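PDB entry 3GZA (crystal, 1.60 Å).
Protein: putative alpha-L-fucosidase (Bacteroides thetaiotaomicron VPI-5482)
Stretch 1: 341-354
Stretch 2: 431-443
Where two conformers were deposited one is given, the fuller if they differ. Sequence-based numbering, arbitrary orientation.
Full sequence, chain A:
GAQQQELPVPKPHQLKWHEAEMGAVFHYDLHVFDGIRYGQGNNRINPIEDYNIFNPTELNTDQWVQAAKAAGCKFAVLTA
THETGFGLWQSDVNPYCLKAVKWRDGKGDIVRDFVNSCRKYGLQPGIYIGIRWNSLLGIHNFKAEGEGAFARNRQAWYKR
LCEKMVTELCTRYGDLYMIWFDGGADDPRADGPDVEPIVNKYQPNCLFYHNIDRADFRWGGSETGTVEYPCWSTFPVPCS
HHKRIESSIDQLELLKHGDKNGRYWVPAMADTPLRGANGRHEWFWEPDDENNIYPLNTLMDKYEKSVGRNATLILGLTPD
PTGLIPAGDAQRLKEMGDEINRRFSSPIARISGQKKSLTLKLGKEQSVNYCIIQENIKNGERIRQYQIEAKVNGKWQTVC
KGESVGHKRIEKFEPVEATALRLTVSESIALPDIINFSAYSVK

Stretch 1 341-354: NRRFSSPIARISGQ
Stretch 2, residues 431-443: LPDIINFSAYSVK

Residues 341-344 belong to a helix that begins earlier in the chain; farther on, a strand runs through Arg350 to Gly353. This strand pairs with strand 436-440 at 164°, nearly antiparallel, with the axes 4.7 Å apart at closest approach. Arg350 lies opposite Ser438 (CA to CA 4.2 Å) as a non-hydrogen-bonded pair. Ile351 and Phe437 form a hydrogen-bonded pair: Ile351 N to Phe437 O is 2.9 Å, Phe437 N to Ile351 O 2.8 Å. The register then slips by one residue, a beta bulge, and the chain turns a corner at Ile435. Pairing resumes with Gly353 N to Ile434 O at 2.9 Å and Ile434 N to Gly353 O at 3.0 Å. Gly353 has phi/psi 166/160, where a CB would jam against the preceding carbonyl. At the other end, Ile348 N donates to Ala439 O (2.7 Å).

The main bump is Tyr440, chi1 m (-54°), chi2 85°. Its ring fills the hollow lined by Arg343 O, Phe344 and Pro347. Phe344 (chi1 m) turns its ring edge toward the Tyr440 face, centroids 5.6 Å apart, planes at 87°. Pro347 CB packs 3.6 Å from Tyr440 CE2, and Arg343 O sits 3.4 Å from Tyr440 CD2. Ile348 (m, t) points toward the second stretch, its CD1 3.7 Å from Tyr440 C. Val442 (chi1 t) also points across, its CG1 3.8 Å from Arg343 CG.

Ile351 and Phe437, both chi1 t, share a sheet face; Ile351 CG2 meets Phe437 CD2 at 3.9 Å. Arg350 lies on the Ser438 face, extended, all four chi angles near 180°. Asn436 ND2 sits over one face of its guanidinium, and Arg350 NH2 makes a weak hydrogen bond to Ile435 O (2.9 Å).

At the C-terminus, Arg342 NH2 donates to Lys443 O (3.3 Å). Water 1 bridges Arg342 NH1 (3.0 Å) and Lys443 N (2.5 Å).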

# COMPACT_ATOMS: atom_id res chain seq x y z
N ASN A 341 27.15 9.25 36.05
CA ASN A 341 27.98 10.40 36.41
C ASN A 341 28.45 10.36 37.85
O ASN A 341 29.62 10.66 38.14
CB ASN A 341 27.26 11.70 36.12
CG ASN A 341 27.16 11.98 34.62
OD1 ASN A 341 28.00 11.50 33.84
ND2 ASN A 341 26.18 12.78 34.22
N ARG A 342 27.55 9.99 38.76
CA ARG A 342 27.94 9.90 40.16
C ARG A 342 29.11 8.93 40.38
O ARG A 342 30.06 9.22 41.15
CB ARG A 342 26.77 9.45 41.02
CG ARG A 342 27.03 9.70 42.49
CD ARG A 342 25.94 9.11 43.36
NE ARG A 342 25.97 7.65 43.35
CZ ARG A 342 26.79 6.89 44.07
NH1 ARG A 342 27.64 7.41 44.95
NH2 ARG A 342 26.74 5.57 43.93
N ARG A 343 29.06 7.78 39.72
CA ARG A 343 30.10 6.78 39.92
C ARG A 343 31.40 7.10 39.21
O ARG A 343 32.48 6.99 39.82
CB ARG A 343 29.65 5.40 39.44
CG ARG A 343 28.44 4.89 40.14
CD ARG A 343 28.16 3.47 39.75
NE ARG A 343 26.94 2.99 40.38
CZ ARG A 343 26.50 1.74 40.29
NH1 ARG A 343 27.17 0.83 39.62
NH2 ARG A 343 25.37 1.40 40.89
N PHE A 344 31.31 7.56 37.96
CA PHE A 344 32.47 7.59 37.13
C PHE A 344 32.91 8.92 36.56
O PHE A 344 33.91 8.94 35.86
CB PHE A 344 32.29 6.58 35.97
CG PHE A 344 31.92 5.18 36.43
CD1 PHE A 344 32.76 4.49 37.28
CD2 PHE A 344 30.76 4.57 35.98
CE1 PHE A 344 32.43 3.19 37.70
CE2 PHE A 344 30.43 3.31 36.40
CZ PHE A 344 31.28 2.62 37.26
N SER A 345 32.27 10.04 36.87
CA SER A 345 32.69 11.28 36.23
C SER A 345 33.92 11.92 36.83
O SER A 345 34.69 12.57 36.12
CB SER A 345 31.56 12.31 36.18
OG SER A 345 31.28 12.80 37.47
N SER A 346 34.15 11.67 38.12
CA SER A 346 35.26 12.28 38.82
C SER A 346 36.11 11.25 39.55
O SER A 346 35.80 10.85 40.65
CB SER A 346 34.71 13.34 39.78
OG SER A 346 33.97 14.31 39.04
N PRO A 347 37.21 10.80 38.92
CA PRO A 347 38.06 9.81 39.58
C PRO A 347 38.92 10.33 40.70
O PRO A 347 39.12 11.54 40.84
CB PRO A 347 39.01 9.38 38.46
CG PRO A 347 39.10 10.53 37.58
CD PRO A 347 37.72 11.13 37.58
N ILE A 348 39.42 9.41 41.52
CA ILE A 348 40.33 9.75 42.59
C ILE A 348 41.60 10.27 41.93
O ILE A 348 42.22 11.24 42.40
CB ILE A 348 40.70 8.54 43.46
CG1 ILE A 348 39.49 8.01 44.22
CG2 ILE A 348 41.84 8.87 44.44
CD1 ILE A 348 39.70 6.61 44.79
N ALA A 349 42.02 9.58 40.89
CA ALA A 349 43.20 9.94 40.13
C ALA A 349 43.09 9.29 38.76
O ALA A 349 42.33 8.35 38.59
CB ALA A 349 44.50 9.46 40.82
N ARG A 350 43.85 9.82 37.81
CA ARG A 350 43.89 9.32 36.45
C ARG A 350 45.30 9.48 35.88
O ARG A 350 46.06 10.35 36.29
CB ARG A 350 42.89 10.07 35.59
CG ARG A 350 42.95 9.74 34.12
CD ARG A 350 41.72 10.17 33.34
NE ARG A 350 41.97 10.18 31.89
CZ ARG A 350 41.04 10.14 30.94
NH1 ARG A 350 39.74 10.05 31.23
NH2 ARG A 350 41.40 10.17 29.66
N ILE A 351 45.65 8.61 34.95
CA ILE A 351 46.95 8.65 34.28
C ILE A 351 46.78 8.01 32.90
O ILE A 351 45.80 7.30 32.67
CB ILE A 351 48.05 7.95 35.12
CG1 ILE A 351 49.45 8.36 34.66
CG2 ILE A 351 47.86 6.44 35.13
CD1 ILE A 351 50.58 7.91 35.62
N SER A 352 47.69 8.32 31.99
CA SER A 352 47.68 7.78 30.64
C SER A 352 49.13 7.57 30.18
O SER A 352 50.07 8.10 30.78
CB SER A 352 46.96 8.74 29.69
OG SER A 352 47.61 10.01 29.69
N GLY A 353 49.31 6.80 29.12
CA GLY A 353 50.65 6.61 28.57
C GLY A 353 50.73 5.47 27.59
O GLY A 353 49.85 4.59 27.58
N GLN A 354 51.77 5.50 26.76
CA GLN A 354 52.05 4.44 25.82
C GLN A 354 53.09 3.57 26.49
O GLN A 354 54.29 3.68 26.23
CB GLN A 354 52.53 5.00 24.49
CG GLN A 354 51.50 5.89 23.86
CD GLN A 354 51.95 6.43 22.56
OE1 GLN A 354 51.95 5.72 21.55
NE2 GLN A 354 52.35 7.69 22.55
N LEU A 431 52.79 -1.99 21.48
CA LEU A 431 52.95 -1.13 22.65
C LEU A 431 51.60 -0.52 22.99
O LEU A 431 51.02 0.18 22.16
CB LEU A 431 53.96 -0.01 22.39
CG LEU A 431 54.16 0.96 23.58
CD1 LEU A 431 54.78 0.28 24.81
CD2 LEU A 431 55.02 2.14 23.16
N PRO A 432 51.06 -0.83 24.19
CA PRO A 432 49.75 -0.27 24.54
C PRO A 432 49.70 1.27 24.50
O PRO A 432 50.68 1.95 24.77
CB PRO A 432 49.48 -0.82 25.95
CG PRO A 432 50.36 -2.06 26.04
CD PRO A 432 51.56 -1.74 25.23
N ASP A 433 48.55 1.78 24.09
CA ASP A 433 48.25 3.20 23.98
C ASP A 433 47.06 3.42 24.93
O ASP A 433 45.89 3.41 24.54
CB ASP A 433 47.98 3.55 22.52
CG ASP A 433 47.79 5.04 22.27
OD1 ASP A 433 47.78 5.85 23.22
OD2 ASP A 433 47.66 5.41 21.09
N ILE A 434 47.40 3.62 26.20
CA ILE A 434 46.40 3.72 27.25
C ILE A 434 46.03 5.19 27.41
O ILE A 434 46.85 6.00 27.82
CB ILE A 434 46.94 3.09 28.55
CG1 ILE A 434 47.22 1.58 28.32
CG2 ILE A 434 45.96 3.31 29.70
CD1 ILE A 434 48.16 0.95 29.29
N ILE A 435 44.78 5.53 27.06
CA ILE A 435 44.34 6.92 27.15
C ILE A 435 43.77 7.22 28.52
O ILE A 435 43.61 8.39 28.87
CB ILE A 435 43.36 7.30 26.02
CG1 ILE A 435 42.04 6.51 26.12
CG2 ILE A 435 44.02 7.07 24.67
CD1 ILE A 435 40.96 7.01 25.21
N ASN A 436 43.49 6.19 29.32
CA ASN A 436 42.90 6.38 30.63
C ASN A 436 43.11 5.16 31.51
O ASN A 436 42.77 4.04 31.13
CB ASN A 436 41.40 6.64 30.44
CG ASN A 436 40.64 6.82 31.74
OD1 ASN A 436 41.21 6.98 32.79
ND2 ASN A 436 39.30 6.82 31.64
N PHE A 437 43.70 5.40 32.68
CA PHE A 437 43.79 4.42 33.77
C PHE A 437 43.38 5.27 34.98
O PHE A 437 44.10 6.18 35.38
CB PHE A 437 45.14 3.73 33.91
CG PHE A 437 45.27 2.89 35.15
CD1 PHE A 437 44.26 2.02 35.54
CD2 PHE A 437 46.42 2.95 35.93
CE1 PHE A 437 44.38 1.25 36.67
CE2 PHE A 437 46.55 2.16 37.07
CZ PHE A 437 45.51 1.32 37.45
N SER A 438 42.20 5.00 35.51
CA SER A 438 41.60 5.81 36.59
C SER A 438 41.07 4.98 37.74
O SER A 438 40.62 3.88 37.53
CB SER A 438 40.43 6.63 36.05
OG SER A 438 40.83 7.56 35.07
N ALA A 439 41.09 5.54 38.93
CA ALA A 439 40.61 4.87 40.15
C ALA A 439 39.42 5.60 40.73
O ALA A 439 39.36 6.84 40.67
CB ALA A 439 41.71 4.78 41.19
N TYR A 440 38.50 4.83 41.31
CA TYR A 440 37.29 5.35 41.92
C TYR A 440 36.95 4.65 43.21
O TYR A 440 37.32 3.51 43.43
CB TYR A 440 36.07 5.15 41.01
CG TYR A 440 36.26 5.71 39.63
CD1 TYR A 440 36.88 4.98 38.67
CD2 TYR A 440 35.81 6.99 39.31
CE1 TYR A 440 37.09 5.52 37.42
CE2 TYR A 440 35.99 7.51 38.09
CZ TYR A 440 36.66 6.79 37.15
OH TYR A 440 36.87 7.31 35.90
N SER A 441 36.22 5.37 44.07
CA SER A 441 35.66 4.79 45.28
C SER A 441 34.16 4.99 45.16
O SER A 441 33.68 6.12 45.15
CB SER A 441 36.20 5.45 46.54
OG SER A 441 35.76 4.70 47.63
N VAL A 442 33.42 3.90 45.07
CA VAL A 442 31.98 3.97 44.90
C VAL A 442 31.27 3.14 45.96
O VAL A 442 31.55 1.97 46.11
CB VAL A 442 31.56 3.48 43.49
CG1 VAL A 442 30.02 3.46 43.31
CG2 VAL A 442 32.23 4.34 42.42
N LYS A 443 30.36 3.78 46.69
CA LYS A 443 29.56 3.09 47.71
C LYS A 443 28.23 2.77 47.05
O LYS A 443 27.59 3.62 46.39
CB LYS A 443 29.37 3.98 48.93
OXT LYS A 443 27.80 1.61 47.12
O HOH W 1 29.88 6.26 46.53
O HOH W 2 51.45 2.88 21.52